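Local coordinates for plasmin and fibronectin-binding protein A (Streptococcus pneumoniae, PDB 4MR0), which acts as a fibronectin-dependent surface adhesin and invasin that binds human fibronectin, plasmin, plasminogen and serum albumin, at the manganese (II) ion site. Sequence-based numbering; all coordinates share one arbitrary frame.

The manganese (II) ion site. Residues 268, 271, 306, 308, 313-315, 317, 352. With MN (manganese (II) ion), chain B; MN (manganese (II) ion), chain C.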
# COMPACT_ATOMS: atom_id res chain seq x y z
N HIS A 268 6.78 -6.53 4.73
CA HIS A 268 5.36 -6.36 4.47
C HIS A 268 4.58 -6.88 5.67
O HIS A 268 4.72 -8.04 6.03
CB HIS A 268 4.93 -7.18 3.25
CG HIS A 268 5.76 -6.94 2.03
ND1 HIS A 268 5.76 -5.74 1.36
CD2 HIS A 268 6.58 -7.77 1.34
CE1 HIS A 268 6.55 -5.84 0.30
NE2 HIS A 268 7.05 -7.06 0.27
N GLN A 271 0.71 -9.47 3.01
CA GLN A 271 0.85 -9.72 1.58
C GLN A 271 -0.40 -10.47 1.17
O GLN A 271 -0.73 -11.51 1.75
CB GLN A 271 2.08 -10.57 1.25
CG GLN A 271 3.41 -9.85 1.45
CD GLN A 271 4.60 -10.75 1.20
OE1 GLN A 271 4.94 -11.04 0.05
NE2 GLN A 271 5.24 -11.21 2.27
N GLN A 306 0.91 -5.21 0.79
CA GLN A 306 1.14 -5.43 -0.62
C GLN A 306 -0.00 -6.26 -1.18
O GLN A 306 -0.42 -7.25 -0.58
CB GLN A 306 2.48 -6.16 -0.82
CG GLN A 306 2.82 -6.48 -2.27
CD GLN A 306 4.15 -7.20 -2.40
OE1 GLN A 306 4.48 -8.06 -1.59
NE2 GLN A 306 4.91 -6.85 -3.43
N GLU A 308 -0.82 -8.17 -4.60
CA GLU A 308 -0.14 -8.59 -5.81
C GLU A 308 -0.68 -9.87 -6.41
O GLU A 308 -1.50 -10.56 -5.81
CB GLU A 308 1.33 -8.83 -5.44
CG GLU A 308 1.46 -10.04 -4.50
CD GLU A 308 2.78 -10.10 -3.75
OE1 GLU A 308 3.83 -9.82 -4.36
OE2 GLU A 308 2.76 -10.46 -2.55
N LYS A 313 8.09 -15.06 -7.55
CA LYS A 313 8.91 -13.87 -7.38
C LYS A 313 8.34 -12.97 -6.27
O LYS A 313 9.07 -12.51 -5.39
CB LYS A 313 8.97 -13.09 -8.70
CG LYS A 313 9.72 -11.76 -8.62
CD LYS A 313 11.21 -11.97 -8.40
CE LYS A 313 11.94 -10.65 -8.18
NZ LYS A 313 11.69 -9.68 -9.30
N GLY A 314 7.04 -12.71 -6.32
CA GLY A 314 6.42 -11.87 -5.30
C GLY A 314 5.88 -12.63 -4.09
O GLY A 314 5.57 -12.04 -3.07
N PHE A 315 5.76 -13.95 -4.21
CA PHE A 315 5.22 -14.75 -3.11
C PHE A 315 6.04 -16.05 -3.05
O PHE A 315 5.55 -17.13 -3.41
CB PHE A 315 3.74 -15.04 -3.37
CG PHE A 315 2.93 -15.32 -2.13
CD1 PHE A 315 2.55 -14.29 -1.28
CD2 PHE A 315 2.58 -16.63 -1.80
CE1 PHE A 315 1.82 -14.55 -0.13
CE2 PHE A 315 1.85 -16.90 -0.65
CZ PHE A 315 1.47 -15.86 0.19
N TYR A 317 6.75 -18.04 -0.80
CA TYR A 317 6.34 -18.99 0.22
C TYR A 317 5.66 -20.24 -0.33
O TYR A 317 5.45 -21.21 0.40
CB TYR A 317 5.40 -18.29 1.21
CG TYR A 317 5.86 -16.88 1.48
CD1 TYR A 317 7.07 -16.64 2.13
CD2 TYR A 317 5.14 -15.79 1.01
CE1 TYR A 317 7.56 -15.35 2.30
CE2 TYR A 317 5.61 -14.49 1.16
CZ TYR A 317 6.82 -14.28 1.80
OH TYR A 317 7.32 -13.01 1.93
N HIS A 352 4.85 -3.32 -6.59
CA HIS A 352 5.88 -2.79 -7.48
C HIS A 352 6.33 -3.77 -8.56
O HIS A 352 7.45 -3.66 -9.04
CB HIS A 352 7.09 -2.45 -6.63
CG HIS A 352 7.55 -3.60 -5.80
ND1 HIS A 352 6.99 -3.90 -4.57
CD2 HIS A 352 8.45 -4.58 -6.05
CE1 HIS A 352 7.53 -5.01 -4.10
NE2 HIS A 352 8.41 -5.45 -4.98
MN MN B . 4.99 -10.18 -2.09
MN MN C . 7.82 -9.16 -2.82
O HOH W 1 6.60 -8.36 -4.47
O HOH W 2 9.52 -10.36 -3.52
O HOH W 3 8.71 -7.68 -1.67
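Extended chains of Gln271 (chi1 -70°, CG anti to its own carbonyl carbon) and Gln306 (chi1 178°, CG anti to the backbone N) reach from strands 270-273 and 306-308 of the right-handed parallel beta-helix and converge on one manganese ion, MN of chain B. Glu308 meets them by taking the crowded position between its backbone N and carbonyl carbon (chi1 67°). Its carboxylate chelates the metal unevenly, OE2 at 2.3 Å and OE1 at 2.6 Å from MN. OE1 of Gln271, OE1 of Gln306 and the main-chain carbonyl O of Gly314 join the carboxylate in a near square-pyramidal arrangement of the oxygens seen. Gly314 O lies 2.2 Å from MN. The Glu308 carboxylate would probably offset part of the ion's charge.

Rotation of the Gln271 amide is fixed by its other end: NE2 donates a nearly straight hydrogen bond, 2.8 Å long and in the amide plane, to the phenol OH of Tyr317. Tyr317 in turn lays CD2 over the centre of one face of the Phe315 ring, a second-shell contact that would help to steady the phenol. Gln306 OE1, opposite the Gly314 carbonyl at the metal, also lies above the His268 ring, towards its rim.

A second, poorly ordered manganese, MN of chain C, lies 3.1 Å from the first; its ligands as seen are waters 1, 2 and 3, and at both ions others may be missing. His268 NE2 meets water 3 in the plane of its ring at 2.6 Å. Gln306 NE2 and Glu308 OE1 share water 1, while Lys313 contributes its backbone O to water 2. Both ions may derive from purification or crystallisation; the structure alone does not show a part in fibronectin binding.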